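Local coordinates for N-terminal acetyltransferase B complex subunit MDM20 (Candida albicans, PDB 5K04), which serves as the non-catalytic auxiliary subunit of the NatB N-terminal acetyltransferase, wrapping around and probably positioning the catalytic subunit NAT3, at the interface of chains A and B. Residues are numbered along the deposited sequence; one frame, centred on the assembly and turned at random. Chains: chain A, Uncharacterized protein; chain B, N-terminal acetyltransferase B complex subunit NAT3.

The interface of chains A and B. Residues chain A 438-440, 471-472, 475; chain B 26-29.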
loop_
_atom_site.group_PDB
_atom_site.type_symbol
_atom_site.label_atom_id
_atom_site.label_comp_id
_atom_site.label_asym_id
_atom_site.label_seq_id
_atom_site.Cartn_x
_atom_site.Cartn_y
_atom_site.Cartn_z
ATOM N N ARG A 438 8.853 -4.393 -5.548
ATOM C CA ARG A 438 8.592 -5.739 -5.074
ATOM C C ARG A 438 7.660 -5.659 -3.876
ATOM O O ARG A 438 7.581 -4.635 -3.189
ATOM C CB ARG A 438 9.892 -6.477 -4.717
ATOM C CG ARG A 438 10.555 -5.982 -3.454
ATOM C CD ARG A 438 11.793 -6.799 -3.114
ATOM N NE ARG A 438 11.486 -8.207 -2.890
ATOM C CZ ARG A 438 11.133 -8.733 -1.719
ATOM N NH1 ARG A 438 11.038 -7.967 -0.639
ATOM N NH2 ARG A 438 10.867 -10.033 -1.634
ATOM N N MET A 439 6.927 -6.750 -3.658
ATOM C CA MET A 439 6.072 -6.919 -2.484
ATOM C C MET A 439 5.107 -5.731 -2.374
ATOM O O MET A 439 4.415 -5.413 -3.351
ATOM C CB MET A 439 6.982 -7.180 -1.278
ATOM C CG MET A 439 7.526 -8.666 -1.265
ATOM S SD MET A 439 6.142 -9.820 -1.270
ATOM C CE MET A 439 6.947 -11.290 -1.825
ATOM N N THR A 440 5.021 -5.064 -1.222
ATOM C CA THR A 440 3.957 -4.099 -0.983
ATOM C C THR A 440 3.963 -2.947 -1.994
ATOM O O THR A 440 2.911 -2.353 -2.267
ATOM C CB THR A 440 4.079 -3.580 0.448
ATOM O OG1 THR A 440 4.006 -4.696 1.338
ATOM C CG2 THR A 440 2.965 -2.549 0.779
ATOM N N THR A 471 1.303 -14.157 -0.782
ATOM C CA THR A 471 2.327 -14.180 0.260
ATOM C C THR A 471 2.011 -13.192 1.387
ATOM O O THR A 471 2.127 -13.524 2.574
ATOM C CB THR A 471 3.678 -13.871 -0.388
ATOM O OG1 THR A 471 4.031 -14.953 -1.260
ATOM C CG2 THR A 471 4.775 -13.657 0.660
ATOM N N SER A 472 1.605 -11.976 1.026
ATOM C CA SER A 472 1.278 -10.955 2.014
ATOM C C SER A 472 0.082 -11.367 2.867
ATOM O O SER A 472 0.098 -11.194 4.092
ATOM C CB SER A 472 1.012 -9.625 1.302
ATOM O OG SER A 472 0.617 -8.629 2.228
ATOM N N GLU A 475 1.409 -13.828 5.334
ATOM C CA GLU A 475 2.362 -13.244 6.269
ATOM C C GLU A 475 1.665 -12.337 7.290
ATOM O O GLU A 475 1.982 -12.386 8.487
ATOM C CB GLU A 475 3.458 -12.497 5.500
ATOM C CG GLU A 475 4.430 -13.441 4.759
ATOM C CD GLU A 475 5.563 -12.719 3.998
ATOM O OE1 GLU A 475 5.442 -11.504 3.702
ATOM O OE2 GLU A 475 6.583 -13.381 3.712
ATOM N N ASN B 26 12.959 -3.156 -0.300
ATOM C CA ASN B 26 11.611 -3.226 0.242
ATOM C C ASN B 26 11.355 -4.682 0.592
ATOM O O ASN B 26 11.226 -5.532 -0.295
ATOM C CB ASN B 26 10.556 -2.670 -0.708
ATOM C CG ASN B 26 9.193 -2.568 -0.034
ATOM O OD1 ASN B 26 8.914 -1.605 0.671
ATOM N ND2 ASN B 26 8.357 -3.591 -0.214
ATOM N N PHE B 27 11.322 -4.962 1.891
ATOM C CA PHE B 27 11.286 -6.322 2.397
ATOM C C PHE B 27 9.870 -6.885 2.345
ATOM O O PHE B 27 8.890 -6.183 2.072
ATOM C CB PHE B 27 11.819 -6.375 3.837
ATOM C CG PHE B 27 13.223 -5.851 3.991
ATOM C CD1 PHE B 27 14.292 -6.489 3.373
ATOM C CD2 PHE B 27 13.472 -4.730 4.762
ATOM C CE1 PHE B 27 15.591 -6.011 3.508
ATOM C CE2 PHE B 27 14.762 -4.233 4.896
ATOM C CZ PHE B 27 15.827 -4.879 4.276
ATOM N N ASN B 28 9.781 -8.185 2.622
ATOM C CA ASN B 28 8.494 -8.826 2.825
ATOM C C ASN B 28 7.771 -8.212 4.018
ATOM O O ASN B 28 8.383 -7.746 4.988
ATOM C CB ASN B 28 8.673 -10.331 3.054
ATOM C CG ASN B 28 9.040 -11.081 1.784
ATOM O OD1 ASN B 28 9.895 -10.645 1.018
ATOM N ND2 ASN B 28 8.384 -12.221 1.556
ATOM N N VAL B 29 6.443 -8.224 3.924
ATOM C CA VAL B 29 5.565 -7.926 5.056
ATOM C C VAL B 29 6.043 -8.625 6.330
ATOM O O VAL B 29 6.081 -8.026 7.414
ATOM C CB VAL B 29 4.127 -8.318 4.678
ATOM C CG1 VAL B 29 3.183 -8.333 5.882
ATOM C CG2 VAL B 29 3.623 -7.385 3.583
HETATM O O HOH W 1 5.451 -10.059 1.682
#
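On chain A the backbone is extended at A:Arg438, turns through a positive phi at A:Met439 and enters helix 440-445; on chain B, B:Asn26 to B:Asn28 run as an extended loop into helix 29-38. A:Arg438 starts with CG in the crowded position between backbone N and carbonyl carbon, and a bend at chi3 turns its guanidinium towards that loop. A:Arg438 NH1 donates to the backbone O of B:Asn26 at 2.5 Å, on a lone pair in the carbonyl plane. NH2 of A:Arg438 donates to the side-chain OD1 of B:Asn28 at 2.9 Å. Both acceptors lie within 5° of the guanidinium plane, so the flat group meets the loop edge-on and its rotation is restrained at two points. CG of A:Met439 lies 3.4 Å above one face of the A:Arg438 guanidinium, towards the rim.

B:Asn28, with CG anti to its carbonyl carbon, uses both ends of its amide: OD1 takes the arginine, and ND2 gives a nearly straight bond (169° at H) to OE2 of A:Glu475, 3.0 Å away. OE2 receives it on the syn lone pair, although carboxylate and amide planes are 53° apart. The amide thus links a guanidinium to a carboxylate; if both are charged, as is likely, they would polarise the amide. OE1 of A:Glu475 pairs with water 1 at 2.5 Å. The same water 1 lies 3.1 Å from backbone N of B:Val29, coupling the carboxylate to the start of helix 29-38. Further along, CG2 of B:Val29 touches both OG1 of A:Thr440 and OG of A:Ser472, each at 3.5 Å.

The site joins the loop leading into helix 29-38 of NAT3, the GNAT-family catalytic subunit, to two MDM20 elements: the turn before helix 440-445 and the flank of the long helix 456-485, within the helical auxiliary subunit that curves around NAT3.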